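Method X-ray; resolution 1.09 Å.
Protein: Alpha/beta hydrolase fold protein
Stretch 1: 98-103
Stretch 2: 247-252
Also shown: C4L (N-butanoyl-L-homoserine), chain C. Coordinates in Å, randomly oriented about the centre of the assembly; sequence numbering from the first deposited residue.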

ATOM      1  N   VAL A  98      -7.171   2.849  -6.233  1.00  7.33           N
ATOM      2  CA  VAL A  98      -6.389   2.451  -5.063  1.00  7.33           C
ATOM      3  C   VAL A  98      -4.908   2.464  -5.398  1.00  6.77           C
ATOM      4  O   VAL A  98      -4.495   1.923  -6.423  1.00  7.39           O
ATOM      5  N   PHE A  99      -4.125   3.108  -4.536  1.00  6.80           N
ATOM      6  CA  PHE A  99      -2.678   3.008  -4.572  1.00  7.13           C
ATOM      7  C   PHE A  99      -2.239   2.252  -3.326  1.00  7.03           C
ATOM      8  O   PHE A  99      -2.556   2.663  -2.212  1.00  7.60           O
ATOM      9  N   GLY A 100      -1.497   1.165  -3.509  1.00  6.28           N
ATOM     10  CA  GLY A 100      -1.005   0.405  -2.375  1.00  6.73           C
ATOM     11  C   GLY A 100       0.505   0.354  -2.363  1.00  6.79           C
ATOM     12  O   GLY A 100       1.129  -0.050  -3.350  1.00  7.16           O
ATOM     13  N   TRP A 101       1.078   0.754  -1.234  1.00  6.86           N
ATOM     14  CA  TRP A 101       2.518   0.745  -1.037  1.00  6.97           C
ATOM     15  C   TRP A 101       2.926  -0.500  -0.254  1.00  6.38           C
ATOM     16  O   TRP A 101       2.645  -0.606   0.943  1.00  7.25           O
ATOM     17  N   SER A 102       3.589  -1.425  -0.948  1.00  7.64           N
ATOM     18  CA  SER A 102       4.247  -2.575  -0.356  1.00  8.29           C
ATOM     19  C   SER A 102       3.205  -3.481   0.302  1.00  7.61           C
ATOM     20  O   SER A 102       2.383  -4.030  -0.414  1.00  7.57           O
ATOM     21  N   LEU A 103       3.202  -3.657   1.623  1.00  7.79           N
ATOM     22  CA  LEU A 103       2.081  -4.357   2.256  1.00  7.86           C
ATOM     23  C   LEU A 103       0.754  -3.806   1.729  1.00  6.97           C
ATOM     24  O   LEU A 103      -0.182  -4.557   1.466  1.00  7.03           O
ATOM     25  N   GLY A 247      14.192   4.087  -4.193  1.00 13.00           N
ATOM     26  CA  GLY A 247      14.161   2.717  -3.722  1.00 12.61           C
ATOM     27  C   GLY A 247      12.747   2.244  -3.452  1.00 11.00           C
ATOM     28  O   GLY A 247      11.917   2.162  -4.360  1.00 12.25           O
ATOM     29  N   HIS A 248      12.470   1.937  -2.190  1.00  9.43           N
ATOM     30  CA  HIS A 248      11.197   1.340  -1.810  1.00  8.83           C
ATOM     31  C   HIS A 248      10.032   2.329  -1.767  1.00  8.26           C
ATOM     32  O   HIS A 248       8.882   1.901  -1.780  1.00  8.71           O
ATOM     33  N   ALA A 249      10.318   3.626  -1.686  1.00  8.79           N
ATOM     34  CA  ALA A 249       9.272   4.610  -1.434  1.00  8.06           C
ATOM     35  C   ALA A 249       9.364   5.785  -2.406  1.00  8.06           C
ATOM     36  O   ALA A 249       9.554   6.932  -1.990  1.00  8.31           O
ATOM     37  N   PRO A 250       9.214   5.519  -3.713  1.00  8.32           N
ATOM     38  CA  PRO A 250       9.420   6.598  -4.686  1.00  8.75           C
ATOM     39  C   PRO A 250       8.456   7.775  -4.522  1.00  8.48           C
ATOM     40  O   PRO A 250       8.784   8.874  -4.956  1.00  8.98           O
ATOM     41  N   PHE A 251       7.288   7.548  -3.928  1.00  7.98           N
ATOM     42  CA  PHE A 251       6.323   8.618  -3.700  1.00  8.19           C
ATOM     43  C   PHE A 251       6.863   9.710  -2.770  1.00  8.06           C
ATOM     44  O   PHE A 251       6.374  10.835  -2.804  1.00  9.08           O
ATOM     45  N   ARG A 252       7.862   9.387  -1.944  1.00  8.13           N
ATOM     46  CA  ARG A 252       8.512  10.404  -1.112  1.00  8.71           C
ATOM     47  C   ARG A 252       9.963  10.680  -1.527  1.00  8.38           C
ATOM     48  O   ARG A 252      10.476  11.775  -1.301  1.00  9.96           O
TER

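The most unusual feature of this contact is that its polar end meets the carboxylate of a bound ligand: Ser-102 and His-248, 146 residues apart in sequence, come together at the carboxylate of N-butanoyl-L-homoserine. Ser-102 OG lies 2.6 Å from C4L C4, well inside ordinary nonbonded contact, and 3.0 Å from His-248 NE2. His-248 NE2 donates a hydrogen bond to C4L O1 at 2.8 Å, while the backbone Leu-103 N donates to C4L O2, also at 2.8 Å, so each carboxylate oxygen has a donor of its own. In an alpha/beta hydrolase fold, such a serine and histidine are the expected catalytic pair.

The backbones set this up at long range. The two segments run nearly antiparallel; Trp-101 CA lies 7.8 Å from Ala-249 CA, and Ser-102 CA lies 8.1 Å from His-248 CA, leaving side chains to fill the gap. Ser-102 follows the strand with a positive phi of 64°; its CA-to-CB bond points toward the other stretch, and a t rotamer places OG near the plane of the imidazole, at its edge. His-248 starts sideways, but its t rotamer (chi1 -166°) and chi2 of 51° bring the ring end nearer. Its ND1 is hydrogen-bonded elsewhere in the structure, so both ring nitrogens have partners.

Trp-101 is the hub, with the largest area covered by the opposing stretch. It points toward that stretch in a t rotamer with chi2 of 38°, and its indole nitrogen is satisfied by backbone: Trp-101 NE1 donates to His-248 O at 2.8 Å. The same nitrogen sits over one face of the His-248 ring, with Trp-101 NE1 3.7 Å from His-248 CD2, so the indole supports the histidine through both its main chain and its ring. The two ring planes meet obliquely, at 50°.

Phe-251, on the first turn of the helix, points toward the strand in a p rotamer and presents its edge to the indole face. Phe-251 CE2 comes within 3.5 Å of Trp-101 CD2, and the planes lie at 73°, a true edge-to-face pair. Phe-99, a t rotamer like Trp-101, extends the apolar patch more loosely, with Phe-99 CZ 4.3 Å from Phe-251 CD2. Ala-249, the helix N-cap residue, adds a small contact between its CB and Trp-101 CZ2 at 3.9 Å.

Strand alternation supplies the pattern: Phe-99 and Trp-101 face the partner, while Val-98 and Gly-100 make no contact with it. The rule to read here is an aromatic cluster beside a polar site, joined by one indole hydrogen bond.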

ATOM      1  CB  VAL A  98      -6.825   1.065  -4.528  1.00  8.12           C
ATOM      2  CG1 VAL A  98      -5.938   0.632  -3.354  1.00  8.60           C
ATOM      3  CG2 VAL A  98      -8.294   1.122  -4.122  1.00  9.42           C
ATOM      4  CB  PHE A  99      -2.009   4.390  -4.584  1.00  7.91           C
ATOM      5  CG  PHE A  99      -0.535   4.315  -4.337  1.00  7.32           C
ATOM      6  CD1 PHE A  99       0.307   3.842  -5.324  1.00  7.83           C
ATOM      7  CD2 PHE A  99       0.000   4.618  -3.089  1.00  8.77           C
ATOM      8  CE1 PHE A  99       1.666   3.714  -5.094  1.00  8.47           C
ATOM      9  CE2 PHE A  99       1.361   4.496  -2.854  1.00  9.11           C
ATOM     10  CZ  PHE A  99       2.192   4.042  -3.856  1.00  8.95           C
ATOM     11  CB  TRP A 101       2.956   2.001  -0.281  1.00  7.94           C
ATOM     12  CG  TRP A 101       4.412   2.010   0.043  1.00  7.56           C
ATOM     13  CD1 TRP A 101       5.431   1.565  -0.752  1.00  8.42           C
ATOM     14  CD2 TRP A 101       5.010   2.464   1.258  1.00  7.87           C
ATOM     15  NE1 TRP A 101       6.634   1.713  -0.091  1.00  8.84           N
ATOM     16  CE2 TRP A 101       6.401   2.271   1.138  1.00  8.69           C
ATOM     17  CE3 TRP A 101       4.506   3.040   2.423  1.00  8.34           C
ATOM     18  CZ2 TRP A 101       7.293   2.624   2.151  1.00  8.74           C
ATOM     19  CZ3 TRP A 101       5.392   3.385   3.429  1.00  9.06           C
ATOM     20  CH2 TRP A 101       6.767   3.171   3.290  1.00  9.26           C
ATOM     21  CB  SER A 102       5.387  -2.132   0.558  1.00  9.85           C
ATOM     22  OG  SER A 102       6.266  -3.223   0.767  1.00 10.80           O
ATOM     23  CB  LEU A 103       2.161  -4.210   3.771  1.00  7.80           C
ATOM     24  CG  LEU A 103       0.942  -4.670   4.572  1.00  8.65           C
ATOM     25  CD1 LEU A 103       0.674  -6.161   4.381  1.00  9.87           C
ATOM     26  CD2 LEU A 103       1.114  -4.336   6.052  1.00  9.59           C
ATOM     27  CB  HIS A 248      11.335   0.699  -0.431  1.00  9.40           C
ATOM     28  CG  HIS A 248      10.221  -0.234  -0.061  1.00  9.13           C
ATOM     29  ND1 HIS A 248       9.788  -1.260  -0.880  1.00  8.59           N
ATOM     30  CD2 HIS A 248       9.500  -0.336   1.079  1.00  9.71           C
ATOM     31  CE1 HIS A 248       8.837  -1.943  -0.262  1.00  9.47           C
ATOM     32  NE2 HIS A 248       8.646  -1.404   0.928  1.00  9.46           N
ATOM     33  CB  ALA A 249       9.343   5.109  -0.004  1.00  9.42           C
ATOM     34  CB  PRO A 250       9.225   5.904  -6.036  1.00  9.98           C
ATOM     35  CG  PRO A 250       8.452   4.635  -5.711  1.00  9.70           C
ATOM     36  CD  PRO A 250       8.967   4.223  -4.365  1.00  9.07           C
ATOM     37  CB  PHE A 251       5.013   8.040  -3.156  1.00  8.94           C
ATOM     38  CG  PHE A 251       5.198   7.294  -1.875  1.00  8.27           C
ATOM     39  CD1 PHE A 251       5.196   7.977  -0.670  1.00  8.62           C
ATOM     40  CD2 PHE A 251       5.444   5.924  -1.868  1.00  8.20           C
ATOM     41  CE1 PHE A 251       5.416   7.314   0.518  1.00  9.44           C
ATOM     42  CE2 PHE A 251       5.681   5.259  -0.679  1.00  8.52           C
ATOM     43  CZ  PHE A 251       5.661   5.954   0.514  1.00  9.03           C
ATOM     44  CB  ARG A 252       8.424  10.067   0.384  1.00  8.84           C
ATOM     45  CG  ARG A 252       9.193   8.821   0.812  1.00  9.12           C
ATOM     46  CD  ARG A 252       8.935   8.422   2.283  1.00  9.98           C
ATOM     47  NE  ARG A 252       9.204   9.532   3.194  1.00 10.11           N
ATOM     48  CZ  ARG A 252      10.419   9.877   3.611  1.00 10.00           C
ATOM     49  NH1 ARG A 252      11.476   9.163   3.237  1.00 10.75           N
ATOM     50  NH2 ARG A 252      10.578  10.936   4.400  1.00 11.02           N
TER
HETATM   51  O1  C4L C 301       7.221  -2.113   3.224  0.72  9.92           O
HETATM   52  C4  C4L C 301       6.474  -3.109   3.374  0.85  9.36           C
HETATM   53  O2  C4L C 301       5.233  -3.024   3.512  0.85  8.67           O
HETATM   54  C3  C4L C 301       7.086  -4.489   3.418  0.91 10.65           C
HETATM   55  C2  C4L C 301       8.422  -4.534   2.665  0.84 11.51           C
HETATM   56  C1  C4L C 301       9.279  -5.719   3.080  0.63 12.25           C
HETATM   57  O3  C4L C 301       9.796  -5.513   4.404  0.69 12.69           O
HETATM   58  N1  C4L C 301       6.207  -5.509   2.837  0.94 10.48           N
HETATM   59  C5  C4L C 301       5.532  -6.387   3.586  0.91  9.72           C
HETATM   60  O4  C4L C 301       5.602  -6.426   4.808  0.84  9.91           O
HETATM   61  C6  C4L C 301       4.661  -7.380   2.851  1.00 10.69           C
HETATM   62  C7  C4L C 301       4.927  -8.781   3.392  0.65 12.02           C
HETATM   63  C8  C4L C 301       6.349  -9.254   3.117  0.71 12.15           C